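Local coordinates for protein Non-sulfated chondroitin lyase E66 (Autographa californica nucleopolyhedrovirus, PDB 3VSN) that cleaves non-sulfated chondroitin as a polysaccharide lyase of the viral envelope and is essential for oral infection of the insect host, at residues Ser192-Gln203 and Glu216-Ile226; Lys585-Lys596 and Ser620-Leu629. One frame throughout, in Å; residues are numbered along the deposited sequence.

Contact 1: Ser192-Gln203 and Glu216-Ile226; sequences SMRMGVPYTYSQ and EQGIQEILNTI
Tyr199 and Gln203, one turn apart on helix 189-205, reach from the opposite direction to the carboxylate of Glu216 and take one oxygen each. Tyr199 OH donates to Glu216 OE1 in a very short bond of 2.5 Å; OE1 lies in the ring plane, at its edge, with the carboxylate turned 90° to it. Gln203, folded back at chi2 (-72°), donates from NE2 to Glu216 OE2 at 2.8 Å, on the syn side but somewhat out of the carboxylate plane. Glu216 sits at the N-cap position of helix 217-225, but its extended chain carries the carboxylate across to the other helix, a span suited to glutamate. Further along, Gly196, lacking a side chain, lets Ile222 CD1 settle 3.7 Å from its CA. The side chains of Ile219 and Thr200 cross at about a right angle, CD1 3.4 Å from OG1, whose hydrogen goes to Gly196 O. Those of Met193 and Ile226 run past each other in opposite directions, SD 3.6 Å from CG2; a water joins Thr225 OG1 to Ser192 OG, which also bonds Ala189 O. The helices, crossing at -132°, belong to the alpha/alpha toroid of this lyase, beside the active site: Met193 touches the proton donor Tyr254, and Ser192 follows Asn191.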
# COMPACT_ATOMS: atom_id res chain seq x y z
N SER A 192 -12.96 -12.81 12.32
CA SER A 192 -14.13 -12.34 13.06
C SER A 192 -14.82 -11.17 12.35
O SER A 192 -16.04 -11.05 12.39
CB SER A 192 -13.78 -11.99 14.51
OG SER A 192 -13.16 -10.72 14.62
N MET A 193 -14.04 -10.31 11.70
CA MET A 193 -14.60 -9.19 10.95
C MET A 193 -15.49 -9.66 9.79
O MET A 193 -16.53 -9.06 9.52
CB MET A 193 -13.50 -8.24 10.46
CG MET A 193 -12.83 -7.48 11.59
SD MET A 193 -11.74 -6.16 11.04
CE MET A 193 -10.22 -7.07 10.75
N ARG A 194 -15.07 -10.73 9.12
CA ARG A 194 -15.86 -11.37 8.06
C ARG A 194 -17.14 -11.98 8.63
O ARG A 194 -18.23 -11.71 8.13
CB ARG A 194 -15.05 -12.45 7.34
CG ARG A 194 -13.80 -11.96 6.62
CD ARG A 194 -14.12 -11.14 5.37
NE ARG A 194 -14.69 -11.94 4.28
CZ ARG A 194 -13.97 -12.68 3.44
NH1 ARG A 194 -12.65 -12.73 3.54
NH2 ARG A 194 -14.58 -13.37 2.48
N MET A 195 -16.99 -12.77 9.69
CA MET A 195 -18.09 -13.53 10.31
C MET A 195 -19.23 -12.67 10.86
O MET A 195 -20.40 -13.04 10.75
CB MET A 195 -17.55 -14.40 11.44
CG MET A 195 -16.63 -15.52 10.98
SD MET A 195 -15.54 -16.06 12.31
CE MET A 195 -16.67 -16.93 13.39
N GLY A 196 -18.88 -11.53 11.45
CA GLY A 196 -19.87 -10.67 12.09
C GLY A 196 -20.94 -10.12 11.17
O GLY A 196 -22.06 -9.86 11.61
N VAL A 197 -20.60 -9.94 9.89
CA VAL A 197 -21.53 -9.36 8.92
C VAL A 197 -22.73 -10.28 8.61
O VAL A 197 -23.88 -9.87 8.79
CB VAL A 197 -20.81 -8.88 7.63
CG1 VAL A 197 -21.81 -8.35 6.62
CG2 VAL A 197 -19.77 -7.82 7.95
N PRO A 198 -22.47 -11.52 8.13
CA PRO A 198 -23.60 -12.43 7.94
C PRO A 198 -24.25 -12.88 9.25
O PRO A 198 -25.46 -13.15 9.26
CB PRO A 198 -22.99 -13.63 7.19
CG PRO A 198 -21.53 -13.56 7.48
CD PRO A 198 -21.22 -12.09 7.58
N TYR A 199 -23.48 -12.97 10.33
CA TYR A 199 -24.07 -13.30 11.62
C TYR A 199 -25.12 -12.27 12.05
O TYR A 199 -26.23 -12.63 12.42
CB TYR A 199 -23.04 -13.49 12.74
CG TYR A 199 -23.71 -13.68 14.09
CD1 TYR A 199 -24.25 -14.91 14.45
CD2 TYR A 199 -23.84 -12.61 14.99
CE1 TYR A 199 -24.89 -15.08 15.67
CE2 TYR A 199 -24.47 -12.78 16.21
CZ TYR A 199 -24.99 -14.02 16.54
OH TYR A 199 -25.62 -14.19 17.75
N THR A 200 -24.75 -10.99 12.00
CA THR A 200 -25.67 -9.91 12.35
C THR A 200 -26.95 -9.98 11.51
O THR A 200 -28.06 -9.86 12.04
CB THR A 200 -25.02 -8.52 12.20
OG1 THR A 200 -23.93 -8.41 13.12
CG2 THR A 200 -26.01 -7.41 12.50
N TYR A 201 -26.79 -10.20 10.20
CA TYR A 201 -27.93 -10.36 9.31
C TYR A 201 -28.81 -11.56 9.71
O TYR A 201 -30.04 -11.45 9.70
CB TYR A 201 -27.50 -10.46 7.84
CG TYR A 201 -28.66 -10.64 6.89
CD1 TYR A 201 -29.67 -9.68 6.79
CD2 TYR A 201 -28.76 -11.79 6.10
CE1 TYR A 201 -30.74 -9.85 5.92
CE2 TYR A 201 -29.83 -11.97 5.24
CZ TYR A 201 -30.81 -11.01 5.15
OH TYR A 201 -31.86 -11.20 4.29
N SER A 202 -28.18 -12.68 10.07
CA SER A 202 -28.94 -13.86 10.50
C SER A 202 -29.78 -13.57 11.74
O SER A 202 -30.91 -14.05 11.85
CB SER A 202 -28.03 -15.08 10.71
OG SER A 202 -27.25 -14.97 11.88
N GLN A 203 -29.23 -12.78 12.66
CA GLN A 203 -29.97 -12.35 13.85
C GLN A 203 -31.13 -11.41 13.53
O GLN A 203 -32.19 -11.47 14.16
CB GLN A 203 -29.03 -11.73 14.89
CG GLN A 203 -28.17 -12.73 15.64
CD GLN A 203 -28.96 -13.56 16.65
OE1 GLN A 203 -29.59 -14.56 16.29
NE2 GLN A 203 -28.92 -13.15 17.91
N GLU A 216 -24.55 -8.32 22.38
CA GLU A 216 -24.02 -9.68 22.46
C GLU A 216 -22.51 -9.67 22.64
O GLU A 216 -21.81 -8.81 22.09
CB GLU A 216 -24.38 -10.49 21.21
CG GLU A 216 -25.88 -10.63 20.96
CD GLU A 216 -26.19 -11.44 19.71
OE1 GLU A 216 -25.37 -12.31 19.35
OE2 GLU A 216 -27.25 -11.21 19.10
N GLN A 217 -22.01 -10.64 23.42
CA GLN A 217 -20.58 -10.76 23.74
C GLN A 217 -19.69 -10.83 22.49
O GLN A 217 -18.65 -10.16 22.42
CB GLN A 217 -20.34 -11.98 24.64
CG GLN A 217 -18.88 -12.25 24.99
CD GLN A 217 -18.68 -13.54 25.77
OE1 GLN A 217 -19.64 -14.22 26.15
NE2 GLN A 217 -17.43 -13.90 26.01
N GLY A 218 -20.11 -11.64 21.52
CA GLY A 218 -19.37 -11.81 20.27
C GLY A 218 -19.23 -10.52 19.47
O GLY A 218 -18.14 -10.21 18.98
N ILE A 219 -20.32 -9.78 19.36
CA ILE A 219 -20.34 -8.49 18.66
C ILE A 219 -19.47 -7.46 19.39
O ILE A 219 -18.78 -6.67 18.75
CB ILE A 219 -21.80 -7.99 18.46
CG1 ILE A 219 -22.57 -8.91 17.49
CG2 ILE A 219 -21.84 -6.54 17.97
CD1 ILE A 219 -22.15 -8.82 16.04
N GLN A 220 -19.49 -7.50 20.72
CA GLN A 220 -18.64 -6.63 21.54
C GLN A 220 -17.15 -6.87 21.28
O GLN A 220 -16.37 -5.92 21.24
CB GLN A 220 -18.96 -6.79 23.03
CG GLN A 220 -20.31 -6.21 23.44
CD GLN A 220 -20.32 -4.69 23.49
OE1 GLN A 220 -21.14 -4.05 22.82
NE2 GLN A 220 -19.42 -4.11 24.27
N GLU A 221 -16.77 -8.13 21.08
CA GLU A 221 -15.40 -8.48 20.72
C GLU A 221 -15.02 -7.89 19.36
O GLU A 221 -13.92 -7.34 19.20
CB GLU A 221 -15.20 -10.00 20.71
CG GLU A 221 -15.24 -10.63 22.10
CD GLU A 221 -15.07 -12.14 22.08
OE1 GLU A 221 -14.75 -12.72 21.02
OE2 GLU A 221 -15.26 -12.76 23.15
N ILE A 222 -15.93 -7.99 18.39
CA ILE A 222 -15.72 -7.45 17.05
C ILE A 222 -15.63 -5.92 17.07
O ILE A 222 -14.76 -5.34 16.40
CB ILE A 222 -16.78 -7.94 16.04
CG1 ILE A 222 -16.62 -9.45 15.79
CG2 ILE A 222 -16.69 -7.18 14.72
CD1 ILE A 222 -17.77 -10.09 15.05
N LEU A 223 -16.50 -5.27 17.84
CA LEU A 223 -16.47 -3.81 17.98
C LEU A 223 -15.12 -3.32 18.48
O LEU A 223 -14.62 -2.28 18.05
CB LEU A 223 -17.60 -3.31 18.89
CG LEU A 223 -19.05 -3.50 18.41
CD1 LEU A 223 -20.01 -3.00 19.48
CD2 LEU A 223 -19.31 -2.81 17.08
N ASN A 224 -14.52 -4.08 19.39
CA ASN A 224 -13.17 -3.80 19.87
C ASN A 224 -12.15 -3.97 18.74
O ASN A 224 -11.29 -3.11 18.53
CB ASN A 224 -12.81 -4.71 21.04
CG ASN A 224 -11.83 -4.06 22.00
OD1 ASN A 224 -10.65 -4.41 22.03
ND2 ASN A 224 -12.31 -3.10 22.78
N THR A 225 -12.27 -5.08 18.01
CA THR A 225 -11.38 -5.40 16.90
C THR A 225 -11.39 -4.32 15.80
O THR A 225 -10.34 -3.98 15.25
CB THR A 225 -11.69 -6.80 16.32
OG1 THR A 225 -11.48 -7.79 17.33
CG2 THR A 225 -10.80 -7.13 15.11
N ILE A 226 -12.57 -3.77 15.52
CA ILE A 226 -12.73 -2.79 14.43
C ILE A 226 -12.57 -1.32 14.84
O ILE A 226 -12.73 -0.42 14.00
CB ILE A 226 -14.09 -2.95 13.68
CG1 ILE A 226 -15.27 -2.66 14.62
CG2 ILE A 226 -14.19 -4.33 13.03
CD1 ILE A 226 -16.61 -2.51 13.92
O HOH W 1 -13.08 -9.82 17.20

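Contact 2: Lys585-Lys596 and Ser620-Leu629; sequences KALFNYPWVMVK and SFTSIGEPAL
Lys585-Lys596 is an antiparallel beta hairpin, and one face receives the last helical turn of Ser620-Leu629, which ends in a Schellman motif with Gly625 at positive phi. Ile624, just past the helix, is the apolar centre of the contact: its CD1 meets Met594 CE tip to tip at 3.7 Å, while its CG2 rests on Leu587 CB at 4.0 Å. Leu587 sends CD2 to within 3.5 Å of Ser620 CA, where a small serine permits close approach. Met594 bends at chi3, and its sulfur makes an oblique Met-aromatic contact with Phe621. Long lysines suit the partly exposed end, since their methylenes flank Ile624 while their ammonium groups reach Glu626. Lys585 NZ meets Glu626 OE2 on the anti side and Lys596 NZ on the syn side, both at 2.8 Å, giving two salt bridges to one oxygen. Lys585 NZ also donates a hydrogen bond to Ile624 O at 2.9 Å, almost in line with the carbonyl bond. A water bridges Lys596 NZ and Glu626 OE1. The end of helix 614-623 and the chain after it cover one face of strands 584-589 and 592-597, flanked by Tyr577 and Phe603 of the neighbouring strands, while Val593 and Val595 pack against strand 414-421.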
# COMPACT_ATOMS: atom_id res chain seq x y z
N LYS A 585 11.14 25.34 -4.05
CA LYS A 585 12.54 25.22 -3.65
C LYS A 585 12.62 24.22 -2.51
O LYS A 585 11.73 24.15 -1.67
CB LYS A 585 13.09 26.57 -3.18
CG LYS A 585 13.33 27.61 -4.28
CD LYS A 585 13.94 28.88 -3.68
CE LYS A 585 14.22 29.94 -4.74
NZ LYS A 585 15.03 31.06 -4.16
N ALA A 586 13.70 23.44 -2.48
CA ALA A 586 13.91 22.51 -1.39
C ALA A 586 15.35 22.58 -0.90
O ALA A 586 16.25 22.93 -1.67
CB ALA A 586 13.55 21.08 -1.80
N LEU A 587 15.55 22.25 0.37
CA LEU A 587 16.88 22.19 0.93
C LEU A 587 17.05 20.91 1.72
O LEU A 587 16.24 20.60 2.60
CB LEU A 587 17.17 23.39 1.83
CG LEU A 587 18.60 23.46 2.36
CD1 LEU A 587 19.58 23.80 1.24
CD2 LEU A 587 18.71 24.47 3.49
N PHE A 588 18.10 20.17 1.39
CA PHE A 588 18.50 19.01 2.16
C PHE A 588 19.78 19.42 2.86
O PHE A 588 20.77 19.73 2.21
CB PHE A 588 18.74 17.80 1.25
CG PHE A 588 17.55 17.41 0.42
CD1 PHE A 588 16.61 16.49 0.90
CD2 PHE A 588 17.35 17.94 -0.86
CE1 PHE A 588 15.51 16.12 0.14
CE2 PHE A 588 16.25 17.58 -1.62
CZ PHE A 588 15.33 16.67 -1.12
N ASN A 589 19.75 19.46 4.19
CA ASN A 589 20.96 19.77 4.96
C ASN A 589 20.96 18.93 6.21
O ASN A 589 20.67 19.42 7.31
CB ASN A 589 21.05 21.27 5.29
CG ASN A 589 22.40 21.66 5.87
OD1 ASN A 589 23.42 21.05 5.57
ND2 ASN A 589 22.41 22.69 6.72
N TYR A 590 21.29 17.66 6.04
CA TYR A 590 21.17 16.68 7.11
C TYR A 590 21.63 17.23 8.46
O TYR A 590 22.76 17.73 8.56
CB TYR A 590 21.92 15.38 6.77
CG TYR A 590 21.49 14.29 7.70
CD1 TYR A 590 22.14 14.09 8.91
CD2 TYR A 590 20.37 13.51 7.41
CE1 TYR A 590 21.71 13.12 9.80
CE2 TYR A 590 19.94 12.54 8.28
CZ TYR A 590 20.61 12.34 9.47
OH TYR A 590 20.18 11.38 10.34
N PRO A 591 20.80 17.11 9.52
CA PRO A 591 19.55 16.34 9.63
C PRO A 591 18.26 17.04 9.16
O PRO A 591 17.19 16.43 9.21
CB PRO A 591 19.46 16.07 11.14
CG PRO A 591 20.08 17.28 11.75
CD PRO A 591 21.18 17.71 10.82
N TRP A 592 18.38 18.29 8.73
CA TRP A 592 17.21 19.09 8.36
C TRP A 592 16.81 18.95 6.92
O TRP A 592 17.66 18.78 6.04
CB TRP A 592 17.45 20.56 8.71
CG TRP A 592 17.50 20.76 10.20
CD1 TRP A 592 18.63 20.86 11.01
CD2 TRP A 592 16.36 20.86 11.11
NE1 TRP A 592 18.27 21.02 12.33
CE2 TRP A 592 16.92 21.03 12.46
CE3 TRP A 592 14.97 20.84 10.96
CZ2 TRP A 592 16.11 21.17 13.58
CZ3 TRP A 592 14.17 20.98 12.09
CH2 TRP A 592 14.73 21.14 13.37
N VAL A 593 15.51 18.99 6.67
CA VAL A 593 14.97 19.08 5.32
C VAL A 593 13.93 20.20 5.30
O VAL A 593 13.23 20.42 6.30
CB VAL A 593 14.39 17.73 4.82
CG1 VAL A 593 13.11 17.35 5.56
CG2 VAL A 593 14.15 17.76 3.31
N MET A 594 13.84 20.91 4.18
CA MET A 594 12.95 22.06 4.05
C MET A 594 12.38 22.13 2.64
O MET A 594 13.08 21.85 1.67
CB MET A 594 13.70 23.36 4.36
CG MET A 594 12.83 24.61 4.30
SD MET A 594 13.76 26.12 3.90
CE MET A 594 13.84 25.96 2.12
N VAL A 595 11.11 22.52 2.54
CA VAL A 595 10.48 22.81 1.26
C VAL A 595 9.77 24.15 1.35
O VAL A 595 9.09 24.43 2.34
CB VAL A 595 9.47 21.71 0.84
CG1 VAL A 595 8.77 22.09 -0.47
CG2 VAL A 595 10.18 20.38 0.67
N LYS A 596 9.95 24.99 0.33
CA LYS A 596 9.29 26.29 0.25
C LYS A 596 8.48 26.38 -1.03
O LYS A 596 8.98 26.10 -2.12
CB LYS A 596 10.32 27.43 0.30
CG LYS A 596 9.76 28.81 0.01
CD LYS A 596 10.79 29.91 0.20
CE LYS A 596 10.32 31.22 -0.39
NZ LYS A 596 10.45 31.26 -1.87
N SER A 620 19.08 28.08 6.44
CA SER A 620 18.33 27.43 5.36
C SER A 620 17.88 28.44 4.32
O SER A 620 18.07 28.23 3.11
CB SER A 620 17.12 26.66 5.92
OG SER A 620 17.54 25.66 6.83
N PHE A 621 17.30 29.55 4.78
CA PHE A 621 16.83 30.62 3.90
C PHE A 621 17.99 31.25 3.13
O PHE A 621 17.86 31.57 1.94
CB PHE A 621 16.05 31.68 4.68
CG PHE A 621 14.68 31.23 5.16
CD1 PHE A 621 14.07 30.09 4.64
CD2 PHE A 621 13.99 31.98 6.11
CE1 PHE A 621 12.81 29.69 5.08
CE2 PHE A 621 12.73 31.59 6.55
CZ PHE A 621 12.15 30.44 6.03
N THR A 622 19.13 31.42 3.80
CA THR A 622 20.36 31.90 3.17
C THR A 622 20.83 30.94 2.06
O THR A 622 21.17 31.37 0.96
CB THR A 622 21.47 32.12 4.22
OG1 THR A 622 21.02 33.06 5.21
CG2 THR A 622 22.76 32.64 3.58
N SER A 623 20.81 29.64 2.35
CA SER A 623 21.22 28.63 1.38
C SER A 623 20.38 28.60 0.10
O SER A 623 20.90 28.36 -0.98
CB SER A 623 21.26 27.24 2.03
OG SER A 623 22.32 27.17 2.97
N ILE A 624 19.08 28.85 0.23
CA ILE A 624 18.19 28.87 -0.95
C ILE A 624 18.13 30.26 -1.61
O ILE A 624 17.31 30.49 -2.50
CB ILE A 624 16.77 28.33 -0.63
CG1 ILE A 624 16.03 29.27 0.34
CG2 ILE A 624 16.84 26.91 -0.09
CD1 ILE A 624 14.52 29.14 0.29
N GLY A 625 19.00 31.17 -1.18
CA GLY A 625 19.16 32.46 -1.84
C GLY A 625 18.20 33.54 -1.38
O GLY A 625 18.00 34.54 -2.07
N GLU A 626 17.60 33.34 -0.21
CA GLU A 626 16.64 34.31 0.32
C GLU A 626 16.98 34.68 1.78
O GLU A 626 16.19 34.41 2.69
CB GLU A 626 15.21 33.79 0.16
CG GLU A 626 14.89 33.38 -1.28
CD GLU A 626 13.43 33.01 -1.51
OE1 GLU A 626 12.55 33.72 -0.99
OE2 GLU A 626 13.17 32.02 -2.24
N PRO A 627 18.15 35.31 2.00
CA PRO A 627 18.69 35.49 3.35
C PRO A 627 17.84 36.36 4.28
O PRO A 627 17.88 36.17 5.50
CB PRO A 627 20.06 36.14 3.11
CG PRO A 627 19.92 36.82 1.78
CD PRO A 627 19.02 35.93 0.98
N ALA A 628 17.08 37.29 3.71
CA ALA A 628 16.31 38.24 4.52
C ALA A 628 14.80 37.94 4.59
O ALA A 628 14.01 38.82 4.92
CB ALA A 628 16.56 39.67 4.03
N LEU A 629 14.42 36.70 4.28
CA LEU A 629 13.00 36.30 4.34
C LEU A 629 12.39 36.57 5.71
O LEU A 629 12.97 36.21 6.74
CB LEU A 629 12.82 34.82 4.01
CG LEU A 629 12.50 34.35 2.59
CD1 LEU A 629 12.06 32.90 2.66
CD2 LEU A 629 11.43 35.20 1.91
O HOH W 2 20.17 24.57 6.92
O HOH W 3 10.16 34.14 -2.21

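The two contacts share no element: contact 1 pairs two helices of the N-terminal alpha-helical region, and contact 2 sets a helix end on a beta hairpin of the C-terminal beta region. Their centres lie 52 Å apart, on opposite sides of the chain's centre. Contact 1 is the more buried and borders the catalytic residues; contact 2 is partly buried and far from them. Each uses one glutamate as a polar clasp beside aliphatic packing, but with different partners. Neutral donors, a phenol and an amide, divide the carboxylate oxygens in contact 1, whereas two ammonium groups converge chiefly on one oxygen in contact 2, near the surface, with a water at its side.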